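Local coordinates for putative PAS/PAC sensor protein (Nakamurella multipartita DSM 44233, PDB 6HMJ), which binds flavin mononucleotide as a light-oxygen-voltage blue-light receptor and probably mediates RNA binding and translational regulation, at residues A[13-18]-A[108-113]; A[32-37]-A[46-51]; A[247-252]-A[344-349]; A[308-313]-A[328-333]. One frame throughout, in Å; residues are numbered along the deposited sequence.

Contact 1: A[13-18]-A[108-113]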
# COMPACT_ATOMS: atom_id res chain seq x y z
N GLY A 13 -22.55 -44.33 18.85
CA GLY A 13 -23.39 -45.50 18.96
C GLY A 13 -24.00 -45.56 20.34
O GLY A 13 -23.54 -44.90 21.28
N SER A 14 -25.05 -46.37 20.46
CA SER A 14 -25.85 -46.43 21.68
C SER A 14 -26.03 -47.87 22.12
O SER A 14 -25.88 -48.81 21.33
CB SER A 14 -27.22 -45.77 21.48
OG SER A 14 -27.92 -46.38 20.40
N PHE A 15 -26.35 -48.04 23.40
CA PHE A 15 -26.74 -49.33 23.92
C PHE A 15 -27.75 -49.13 25.04
O PHE A 15 -27.86 -48.05 25.62
CB PHE A 15 -25.54 -50.15 24.43
CG PHE A 15 -24.84 -49.55 25.63
CD1 PHE A 15 -25.42 -49.58 26.89
CD2 PHE A 15 -23.58 -48.99 25.50
CE1 PHE A 15 -24.78 -49.04 27.99
CE2 PHE A 15 -22.93 -48.45 26.60
CZ PHE A 15 -23.53 -48.48 27.84
N VAL A 16 -28.48 -50.20 25.34
CA VAL A 16 -29.40 -50.24 26.47
C VAL A 16 -29.08 -51.49 27.28
O VAL A 16 -28.91 -52.57 26.72
CB VAL A 16 -30.87 -50.23 26.03
CG1 VAL A 16 -31.79 -50.16 27.25
CG2 VAL A 16 -31.14 -49.07 25.09
N LEU A 17 -29.01 -51.34 28.60
CA LEU A 17 -28.61 -52.42 29.49
C LEU A 17 -29.71 -52.61 30.53
O LEU A 17 -29.95 -51.71 31.35
CB LEU A 17 -27.27 -52.11 30.16
CG LEU A 17 -26.71 -53.19 31.08
CD1 LEU A 17 -26.30 -54.42 30.29
CD2 LEU A 17 -25.53 -52.65 31.87
N ASP A 18 -30.37 -53.76 30.49
CA ASP A 18 -31.41 -54.06 31.45
C ASP A 18 -30.80 -54.33 32.82
O ASP A 18 -29.82 -55.07 32.95
CB ASP A 18 -32.24 -55.26 30.99
CG ASP A 18 -32.96 -55.00 29.68
OD1 ASP A 18 -32.92 -53.84 29.20
OD2 ASP A 18 -33.59 -55.94 29.14
N GLY A 108 -26.84 -45.95 27.09
CA GLY A 108 -25.50 -45.43 26.89
C GLY A 108 -25.35 -44.88 25.49
O GLY A 108 -25.96 -45.38 24.54
N VAL A 109 -24.54 -43.83 25.37
CA VAL A 109 -24.22 -43.23 24.08
C VAL A 109 -22.70 -43.06 24.05
O VAL A 109 -22.15 -42.26 24.81
CB VAL A 109 -24.92 -41.89 23.86
CG1 VAL A 109 -24.51 -41.28 22.53
CG2 VAL A 109 -26.43 -42.05 23.94
N ILE A 110 -22.04 -43.81 23.17
CA ILE A 110 -20.59 -43.74 23.02
C ILE A 110 -20.31 -42.90 21.78
O ILE A 110 -20.74 -43.25 20.67
CB ILE A 110 -19.97 -45.14 22.89
CG1 ILE A 110 -20.42 -46.01 24.08
CG2 ILE A 110 -18.45 -45.04 22.83
CD1 ILE A 110 -19.87 -47.42 24.05
N THR A 111 -19.59 -41.80 21.97
CA THR A 111 -19.33 -40.84 20.90
C THR A 111 -17.85 -40.81 20.59
O THR A 111 -17.02 -40.78 21.51
CB THR A 111 -19.82 -39.44 21.29
OG1 THR A 111 -21.17 -39.51 21.78
CG2 THR A 111 -19.77 -38.51 20.10
N ASP A 112 -17.52 -40.83 19.31
CA ASP A 112 -16.14 -40.71 18.85
C ASP A 112 -15.85 -39.24 18.59
O ASP A 112 -16.41 -38.65 17.66
CB ASP A 112 -15.91 -41.55 17.59
CG ASP A 112 -14.50 -41.43 17.05
OD1 ASP A 112 -13.68 -40.70 17.65
OD2 ASP A 112 -14.21 -42.06 16.01
N LEU A 113 -14.99 -38.64 19.41
CA LEU A 113 -14.67 -37.23 19.31
C LEU A 113 -13.52 -36.95 18.35
O LEU A 113 -13.01 -35.83 18.32
CB LEU A 113 -14.33 -36.67 20.70
CG LEU A 113 -15.42 -36.82 21.77
CD1 LEU A 113 -14.90 -36.37 23.13
CD2 LEU A 113 -16.66 -36.03 21.39

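Contact 2: A[32-37]-A[46-51]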
# COMPACT_ATOMS: atom_id res chain seq x y z
N LEU A 32 -20.28 -50.30 14.46
CA LEU A 32 -19.42 -49.59 13.51
C LEU A 32 -18.43 -48.68 14.22
O LEU A 32 -17.25 -48.62 13.84
CB LEU A 32 -20.28 -48.79 12.53
CG LEU A 32 -21.04 -49.62 11.49
CD1 LEU A 32 -22.15 -48.80 10.86
CD2 LEU A 32 -20.08 -50.14 10.43
N VAL A 33 -18.88 -47.96 15.25
CA VAL A 33 -17.97 -47.10 16.00
C VAL A 33 -16.79 -47.90 16.52
O VAL A 33 -15.64 -47.44 16.48
CB VAL A 33 -18.72 -46.39 17.14
CG1 VAL A 33 -17.74 -45.75 18.11
CG2 VAL A 33 -19.67 -45.35 16.58
N LEU A 34 -17.05 -49.11 17.04
CA LEU A 34 -15.96 -49.91 17.59
C LEU A 34 -15.04 -50.43 16.49
O LEU A 34 -13.84 -50.62 16.74
CB LEU A 34 -16.55 -51.07 18.40
CG LEU A 34 -17.43 -50.65 19.59
CD1 LEU A 34 -17.95 -51.86 20.35
CD2 LEU A 34 -16.68 -49.71 20.53
N GLY A 35 -15.56 -50.67 15.29
CA GLY A 35 -14.74 -51.10 14.17
C GLY A 35 -15.21 -52.38 13.52
O GLY A 35 -14.42 -53.11 12.92
N PHE A 36 -16.51 -52.66 13.61
CA PHE A 36 -17.08 -53.90 13.10
C PHE A 36 -18.42 -53.62 12.44
O PHE A 36 -19.16 -52.73 12.86
CB PHE A 36 -17.32 -54.92 14.22
CG PHE A 36 -16.07 -55.53 14.77
CD1 PHE A 36 -15.51 -55.05 15.94
CD2 PHE A 36 -15.46 -56.60 14.14
CE1 PHE A 36 -14.36 -55.61 16.46
CE2 PHE A 36 -14.31 -57.17 14.65
CZ PHE A 36 -13.76 -56.68 15.82
N ALA A 37 -18.71 -54.37 11.38
CA ALA A 37 -20.06 -54.33 10.84
C ALA A 37 -21.00 -54.95 11.87
O ALA A 37 -20.58 -55.78 12.68
CB ALA A 37 -20.15 -55.08 9.52
N ALA A 46 -18.57 -56.60 27.89
CA ALA A 46 -17.18 -57.03 27.80
C ALA A 46 -16.54 -56.64 26.47
O ALA A 46 -15.33 -56.42 26.40
CB ALA A 46 -17.09 -58.55 27.99
N VAL A 47 -17.34 -56.52 25.41
CA VAL A 47 -16.81 -56.12 24.11
C VAL A 47 -16.49 -54.63 24.10
O VAL A 47 -15.45 -54.21 23.57
CB VAL A 47 -17.79 -56.49 22.99
CG1 VAL A 47 -17.31 -55.94 21.65
CG2 VAL A 47 -17.95 -58.00 22.89
N VAL A 48 -17.38 -53.81 24.66
CA VAL A 48 -17.12 -52.38 24.75
C VAL A 48 -15.82 -52.12 25.50
O VAL A 48 -14.92 -51.43 25.00
CB VAL A 48 -18.31 -51.65 25.41
CG1 VAL A 48 -17.95 -50.20 25.71
CG2 VAL A 48 -19.53 -51.72 24.51
N LEU A 49 -15.69 -52.68 26.70
CA LEU A 49 -14.50 -52.43 27.51
C LEU A 49 -13.23 -52.87 26.79
O LEU A 49 -12.16 -52.29 27.03
CB LEU A 49 -14.61 -53.13 28.86
CG LEU A 49 -15.71 -52.59 29.78
CD1 LEU A 49 -16.22 -53.68 30.70
CD2 LEU A 49 -15.22 -51.38 30.56
N ALA A 50 -13.32 -53.88 25.93
CA ALA A 50 -12.15 -54.35 25.20
C ALA A 50 -11.65 -53.32 24.19
O ALA A 50 -10.48 -53.38 23.79
CB ALA A 50 -12.45 -55.67 24.49
N HIS A 51 -12.50 -52.38 23.78
CA HIS A 51 -12.08 -51.30 22.88
C HIS A 51 -11.78 -50.00 23.62
O HIS A 51 -11.44 -49.01 22.98
CB HIS A 51 -13.17 -51.04 21.83
CG HIS A 51 -13.37 -52.18 20.88
ND1 HIS A 51 -14.41 -53.08 21.01
CD2 HIS A 51 -12.67 -52.57 19.79
CE1 HIS A 51 -14.33 -53.97 20.04
NE2 HIS A 51 -13.29 -53.69 19.28

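Contact 3: A[247-252]-A[344-349]. With FMN (flavin mononucleotide), chain E.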
# COMPACT_ATOMS: atom_id res chain seq x y z
N VAL A 247 12.16 28.69 -14.63
CA VAL A 247 13.01 28.47 -13.47
C VAL A 247 13.51 29.82 -12.96
O VAL A 247 13.56 30.81 -13.70
CB VAL A 247 14.20 27.53 -13.78
CG1 VAL A 247 13.69 26.15 -14.17
CG2 VAL A 247 15.08 28.10 -14.88
N ALA A 248 13.89 29.84 -11.69
CA ALA A 248 14.23 31.10 -11.04
C ALA A 248 15.57 31.62 -11.53
O ALA A 248 16.52 30.86 -11.70
CB ALA A 248 14.26 30.92 -9.52
N ILE A 249 15.63 32.93 -11.76
CA ILE A 249 16.86 33.61 -12.15
C ILE A 249 17.02 34.84 -11.27
O ILE A 249 16.07 35.61 -11.09
CB ILE A 249 16.83 34.01 -13.64
CG1 ILE A 249 16.58 32.78 -14.51
CG2 ILE A 249 18.14 34.72 -14.03
CD1 ILE A 249 16.46 33.08 -15.99
N THR A 250 18.21 35.01 -10.70
CA THR A 250 18.52 36.16 -9.87
C THR A 250 19.92 36.67 -10.21
O THR A 250 20.79 35.90 -10.63
CB THR A 250 18.43 35.83 -8.38
OG1 THR A 250 19.27 34.70 -8.09
CG2 THR A 250 17.00 35.50 -7.99
N VAL A 251 20.12 37.97 -10.04
CA VAL A 251 21.41 38.60 -10.25
C VAL A 251 21.75 39.43 -9.02
O VAL A 251 20.90 40.17 -8.51
CB VAL A 251 21.43 39.48 -11.52
CG1 VAL A 251 22.83 40.04 -11.75
CG2 VAL A 251 20.96 38.68 -12.73
N ALA A 252 22.99 39.31 -8.56
CA ALA A 252 23.49 40.09 -7.44
C ALA A 252 24.69 40.90 -7.90
O ALA A 252 25.51 40.43 -8.69
CB ALA A 252 23.89 39.19 -6.27
N ILE A 344 25.16 35.38 -11.07
CA ILE A 344 23.83 34.90 -11.42
C ILE A 344 23.52 33.68 -10.57
O ILE A 344 24.39 32.83 -10.35
CB ILE A 344 23.71 34.57 -12.92
CG1 ILE A 344 24.23 35.73 -13.77
CG2 ILE A 344 22.25 34.26 -13.27
CD1 ILE A 344 24.28 35.42 -15.24
N GLY A 345 22.29 33.60 -10.08
CA GLY A 345 21.84 32.47 -9.28
C GLY A 345 20.61 31.84 -9.91
O GLY A 345 19.70 32.55 -10.34
N TYR A 346 20.60 30.51 -9.95
CA TYR A 346 19.50 29.74 -10.53
C TYR A 346 18.97 28.79 -9.46
O TYR A 346 19.49 27.69 -9.29
CB TYR A 346 19.95 28.97 -11.78
CG TYR A 346 20.79 29.78 -12.73
CD1 TYR A 346 22.15 29.95 -12.51
CD2 TYR A 346 20.23 30.37 -13.85
CE1 TYR A 346 22.93 30.69 -13.38
CE2 TYR A 346 20.99 31.11 -14.73
CZ TYR A 346 22.34 31.27 -14.49
OH TYR A 346 23.12 32.01 -15.35
N GLN A 347 17.94 29.22 -8.74
CA GLN A 347 17.39 28.42 -7.66
C GLN A 347 16.46 27.34 -8.20
O GLN A 347 15.68 27.58 -9.12
CB GLN A 347 16.64 29.30 -6.66
CG GLN A 347 17.51 30.32 -5.95
CD GLN A 347 17.72 31.60 -6.75
OE1 GLN A 347 17.27 31.72 -7.89
NE2 GLN A 347 18.40 32.57 -6.14
N LEU A 348 16.56 26.14 -7.62
CA LEU A 348 15.76 24.99 -8.03
C LEU A 348 15.25 24.28 -6.79
O LEU A 348 16.03 23.97 -5.88
CB LEU A 348 16.57 24.01 -8.89
CG LEU A 348 17.00 24.50 -10.27
CD1 LEU A 348 18.02 23.55 -10.87
CD2 LEU A 348 15.80 24.64 -11.19
N ASP A 349 13.95 24.02 -6.76
CA ASP A 349 13.35 23.21 -5.70
C ASP A 349 13.60 21.74 -6.03
O ASP A 349 12.96 21.18 -6.93
CB ASP A 349 11.86 23.50 -5.57
CG ASP A 349 11.21 22.75 -4.43
OD1 ASP A 349 11.92 21.97 -3.76
OD2 ASP A 349 10.00 22.94 -4.20
N1 FMN E . 21.75 31.65 -0.41
C2 FMN E . 20.66 30.92 -0.10
O2 FMN E . 20.59 30.37 1.02
N3 FMN E . 19.64 30.74 -0.96
C4 FMN E . 19.63 31.27 -2.18
O4 FMN E . 18.66 31.08 -2.95
C4A FMN E . 20.78 32.10 -2.60
N5 FMN E . 20.85 32.67 -3.81
C5A FMN E . 21.92 33.42 -4.16
C6 FMN E . 21.95 34.00 -5.43
C7 FMN E . 23.03 34.77 -5.82
C7M FMN E . 23.05 35.39 -7.19
C8 FMN E . 24.17 34.98 -4.88
C8M FMN E . 25.36 35.81 -5.26
C9 FMN E . 24.14 34.40 -3.62
C9A FMN E . 23.06 33.62 -3.21
N10 FMN E . 23.00 33.02 -1.93
C10 FMN E . 21.87 32.25 -1.61
C1' FMN E . 24.06 33.14 -0.92
C2' FMN E . 23.75 34.26 0.05
O2' FMN E . 23.12 35.35 -0.62
C3' FMN E . 25.05 34.74 0.67
O3' FMN E . 25.93 35.19 -0.37
C4' FMN E . 25.77 33.65 1.46
O4' FMN E . 24.92 33.15 2.49
C5' FMN E . 27.03 34.29 2.02
O5' FMN E . 27.20 34.04 3.40
P FMN E . 26.83 35.20 4.46
O1P FMN E . 27.11 34.53 5.78
O2P FMN E . 27.77 36.32 4.10
O3P FMN E . 25.39 35.54 4.18
O HOH W 1 13.09 27.42 -10.00
O HOH W 2 16.91 27.89 -11.96

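Contact 4: A[308-313]-A[328-333]. With FMN (flavin mononucleotide), chain E.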
# COMPACT_ATOMS: atom_id res chain seq x y z
N ASP A 308 34.54 31.88 -8.23
CA ASP A 308 34.34 30.51 -8.66
C ASP A 308 32.89 30.28 -9.08
O ASP A 308 31.97 30.97 -8.64
CB ASP A 308 34.72 29.54 -7.55
CG ASP A 308 36.18 29.63 -7.16
OD1 ASP A 308 36.99 30.11 -7.99
OD2 ASP A 308 36.53 29.20 -6.04
N ALA A 309 32.70 29.28 -9.93
CA ALA A 309 31.38 28.76 -10.26
C ALA A 309 31.13 27.54 -9.39
O ALA A 309 31.93 26.60 -9.39
CB ALA A 309 31.28 28.41 -11.74
N VAL A 310 30.02 27.55 -8.64
CA VAL A 310 29.72 26.48 -7.71
C VAL A 310 28.22 26.20 -7.73
O VAL A 310 27.41 27.05 -8.09
CB VAL A 310 30.15 26.82 -6.26
CG1 VAL A 310 31.64 27.11 -6.20
CG2 VAL A 310 29.34 27.99 -5.72
N THR A 311 27.87 24.98 -7.34
CA THR A 311 26.49 24.58 -7.10
C THR A 311 26.34 24.29 -5.61
O THR A 311 27.17 23.60 -5.02
CB THR A 311 26.11 23.35 -7.92
OG1 THR A 311 26.27 23.64 -9.32
CG2 THR A 311 24.67 22.96 -7.65
N THR A 312 25.28 24.82 -5.01
CA THR A 312 25.06 24.70 -3.58
C THR A 312 23.69 24.10 -3.32
O THR A 312 22.69 24.55 -3.90
CB THR A 312 25.18 26.06 -2.89
OG1 THR A 312 26.56 26.44 -2.82
CG2 THR A 312 24.60 26.01 -1.48
N LEU A 313 23.64 23.10 -2.45
CA LEU A 313 22.39 22.58 -1.91
C LEU A 313 22.25 23.11 -0.49
O LEU A 313 23.19 23.01 0.31
CB LEU A 313 22.38 21.05 -1.92
CG LEU A 313 21.11 20.39 -1.38
CD1 LEU A 313 19.90 20.76 -2.22
CD2 LEU A 313 21.28 18.87 -1.31
N PHE A 328 20.92 25.71 -5.93
CA PHE A 328 21.11 26.89 -6.77
C PHE A 328 22.56 26.96 -7.23
O PHE A 328 23.48 26.79 -6.43
CB PHE A 328 20.70 28.18 -6.03
CG PHE A 328 21.61 28.57 -4.90
CD1 PHE A 328 22.76 29.29 -5.13
CD2 PHE A 328 21.27 28.25 -3.60
CE1 PHE A 328 23.59 29.66 -4.09
CE2 PHE A 328 22.09 28.62 -2.55
CZ PHE A 328 23.25 29.33 -2.79
N HIS A 329 22.74 27.20 -8.52
CA HIS A 329 24.06 27.34 -9.12
C HIS A 329 24.46 28.82 -9.14
O HIS A 329 23.62 29.69 -9.38
CB HIS A 329 24.06 26.76 -10.53
CG HIS A 329 25.31 27.01 -11.30
ND1 HIS A 329 25.33 27.76 -12.46
CD2 HIS A 329 26.59 26.60 -11.10
CE1 HIS A 329 26.57 27.82 -12.92
NE2 HIS A 329 27.35 27.12 -12.12
N LEU A 330 25.73 29.08 -8.86
CA LEU A 330 26.27 30.43 -8.84
C LEU A 330 27.26 30.57 -9.99
O LEU A 330 28.27 29.86 -10.03
CB LEU A 330 26.95 30.74 -7.51
CG LEU A 330 26.04 30.96 -6.30
CD1 LEU A 330 26.86 30.98 -5.02
CD2 LEU A 330 25.24 32.23 -6.44
N SER A 331 26.96 31.48 -10.91
CA SER A 331 27.78 31.68 -12.10
C SER A 331 28.34 33.09 -12.10
O SER A 331 27.56 34.06 -12.06
CB SER A 331 26.96 31.43 -13.36
OG SER A 331 27.80 31.27 -14.49
N PRO A 332 29.66 33.29 -12.10
CA PRO A 332 30.20 34.65 -12.09
C PRO A 332 30.17 35.29 -13.47
O PRO A 332 30.34 34.62 -14.49
CB PRO A 332 31.64 34.44 -11.60
CG PRO A 332 31.99 33.08 -12.07
CD PRO A 332 30.72 32.27 -11.99
N VAL A 333 29.97 36.60 -13.47
CA VAL A 333 29.94 37.40 -14.70
C VAL A 333 31.09 38.39 -14.61
O VAL A 333 31.15 39.20 -13.67
CB VAL A 333 28.60 38.12 -14.88
CG1 VAL A 333 28.60 38.90 -16.18
CG2 VAL A 333 27.45 37.12 -14.83
N1 FMN E . 21.75 31.65 -0.41
C2 FMN E . 20.66 30.92 -0.10
O2 FMN E . 20.59 30.37 1.02
N3 FMN E . 19.64 30.74 -0.96
C4 FMN E . 19.63 31.27 -2.18
O4 FMN E . 18.66 31.08 -2.95
C4A FMN E . 20.78 32.10 -2.60
N5 FMN E . 20.85 32.67 -3.81
C5A FMN E . 21.92 33.42 -4.16
C6 FMN E . 21.95 34.00 -5.43
C7 FMN E . 23.03 34.77 -5.82
C7M FMN E . 23.05 35.39 -7.19
C8 FMN E . 24.17 34.98 -4.88
C8M FMN E . 25.36 35.81 -5.26
C9 FMN E . 24.14 34.40 -3.62
C9A FMN E . 23.06 33.62 -3.21
N10 FMN E . 23.00 33.02 -1.93
C10 FMN E . 21.87 32.25 -1.61
C1' FMN E . 24.06 33.14 -0.92
C2' FMN E . 23.75 34.26 0.05
O2' FMN E . 23.12 35.35 -0.62
C3' FMN E . 25.05 34.74 0.67
O3' FMN E . 25.93 35.19 -0.37
C4' FMN E . 25.77 33.65 1.46
O4' FMN E . 24.92 33.15 2.49
C5' FMN E . 27.03 34.29 2.02
O5' FMN E . 27.20 34.04 3.40
P FMN E . 26.83 35.20 4.46
O1P FMN E . 27.11 34.53 5.78
O2P FMN E . 27.77 36.32 4.10
O3P FMN E . 25.39 35.54 4.18

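Contact 1: A[13-18]-A[108-113]
Phe15 holds CG between its backbone N and carbonyl carbon, with chi1 at 65°. A chi2 of 73° then lays the ring across the chain of Gly108. Ile110 sets CG1 anti to its carbonyl carbon, chi1 -53°, and runs straight on to CD1. Both side chains leave on the same sheet face, and these torsions bring their ends together. Gly108 CA sits over one face of the Phe15 ring, 3.8 Å from the ring centroid, and makes a CH-pi contact. A CB on Gly108 would point to this face and clash with Phe15 CZ, so the glycine lets the ring lie down on the backbone. Ile110 CD1 comes to the ring edge, near its plane, 4.1 Å from Phe15 CE2.

The two strands are first and last along the chain in a five-stranded antiparallel sheet with order 2-1-5-4-3, as in a PAS fold, yet they are neighbours in it. Gly13 pairs with Ile110, where Gly13 N reaches Ile110 O at 2.8 Å. The return bond, from Ile110 N to Gly13 O, runs nearly along the C=O axis. Phe15 pairs with Gly108 in the same way. Here Phe15 N meets Gly108 O at 2.9 Å from above the carbonyl plane. Gly108 N to Phe15 O, at 2.8 Å, lies in the carbonyl plane. Between them Ser14 and Val109 form a non-hydrogen-bonded pair whose side chains point to the other face. There Ser14 packs on Pro73 of the second subunit, and Val109 on Thr95 of that subunit. Phe15 faces the helices instead, touching Trp60 and Leu30.

Contact 2: A[32-37]-A[46-51]
The tight part is the face of the His51 ring. Leu34 CB lies over its centre, 4.0 Å from the centroid, in a CH-pi contact. With CG anti to the carbonyl carbon (chi1 -60°), Leu34 also carries CD1 to His51 ND1 at 3.8 Å. The same methyl meets Val47 CG1 at 4.3 Å, and Val48 CG2 lies a little farther off. His51 ND1 donates to Val47 O, 3.0 Å away, from above the carbonyl plane, and this bond ties the ring back to its own helix. An alanine here would lack the ring and its bond to Val47 O, and would probably leave Leu34 less well packed and the two helices less firmly joined.

The contact joins two short helices of the PAS domain, 28-34 and 45-50. The first ends in a Schellman motif with Gly35, at positive phi, as its C-prime residue, and the chain turns there to bring in Phe36.

The looser side begins at that turn. Gly35 is exposed, and Phe36 is only partly covered. Phe36 CE1 meets His51 NE2 at 3.6 Å, edge against edge, NE2 in the Phe36 ring plane. The planes stand at 69°. Phe36 also touches Val41 in the loop between the helices.

Contact 3: A[247-252]-A[344-349]
Gln347 leaves the backbone with CG anti to its carbonyl carbon, and its chain bends at chi2 (84°). CB packs against Ala248 CB. CG lies beside the flavin, 3.3 Å from FMN O4. CD lies between Thr250 OG1 and FMN O4. At the amide, OE1 meets Ala248 CB at 3.5 Å. NE2 donates to Thr250 OG1 at 3.0 Å, with the hydroxyl close to the amide plane. NE2 also makes a weak bond to FMN N5, at 3.4 Å. Asn326, another FMN-binding residue, lies close to the Gln347 side chain.

Thr250 places OG1 between its backbone N and carbonyl carbon, chi1 55°. From there the hydroxyl donates to Gly345 O at 3.1 Å, approaching from above the carbonyl plane. The same oxygen accepts Thr250 N, 2.9 Å away and in the plane, so two donors of one residue grip it. Gly345 N returns a bond to Thr250 O. A CB on Gly345 would clash with Thr250 OG1 and with FMN C6.

Beyond this pair, two waters bridge the segments. One links Ala248 N to Gln347 O, the other Ala248 O to Gln347 O. A valine in place of Thr250 would lack the hydroxyl that links Gln347 to Gly345 O, and would probably leave the amide less firmly oriented.

The relay has one direction, from amide to hydroxyl to carbonyl. It probably helps to keep the NH2 of Gln347 turned toward flavin N5. In LOV domains a glutamine here responds to N5 protonation as the cysteine adduct forms in light, and Gln347 is consistent with that role.

Contact 4: A[308-313]-A[328-333]
The Phe328 ring lies between the flavin and the neighbouring strand. FMN C4A stands 3.6 Å above one face of the Phe328 ring. On the opposite face Thr312 CB makes a CH-pi contact, 4.1 Å from the centroid. Leu330 CG lies at the ring edge, in its plane. Phe328 reaches this place with CG between backbone N and carbonyl carbon, chi1 69°, and its CZ meets FMN C10 at 3.4 Å. The His329 ring has Ser331 N over one face, offset toward the rim. Its CD2 lies nearest Val310 O, at 3.2 Å, and next to Thr311 OG1.

Leu330 carries the same face of the sheet along the flavin. Its CD2 touches FMN C8 at 3.3 Å, while CD1 packs on Val310 CG2 at 3.9 Å. Those two side chains run alongside each other in the same direction. Thr312 runs alongside Phe328 too, and its OG1 is hydrogen-bonded to Thr214 OG1.

The backbones bind in antiparallel pairs. Leu330 N donates to Val310 O at 2.7 Å, nearly along the C=O axis, and Val310 N returns a longer bond to Leu330 O. Thr312 and Phe328 form the next hydrogen-bonded pair. His329 and Thr311 sit between as a non-hydrogen-bonded pair, with their side chains on the other face. On that side Ser331 OG is hydrogen-bonded to Asp244 of the second subunit. Past the pairs, Ala309 CB leans on Pro332 CD.

Strands 310-317 and 323-334 make a beta hairpin of the LOV-type PAS fold, whose sheet here forms one wall of the FMN pocket.

From the N terminus, contact 1 joins strand 11-18 to strand 105-112 and closes the first PAS domain. Contact 2 is nested inside that loop and links helices 28-34 and 45-50. The two touch where Val48 packs on Ile110 and Val33 packs on Gly13. The long helix 114-149, shorter helices and strand 213-216, part of the second sheet, follow before contact 3, its centre about 94 Å from that of contact 1. Contact 3 pairs strands 250-253 and 340-346 around most of the second PAS domain. Contact 4, a hairpin, nests within it. Strands 340-346 and 323-334 are neighbours, so contacts 3 and 4 share one sheet and both touch FMN. Contacts 1, 3 and 4 also meet the second subunit.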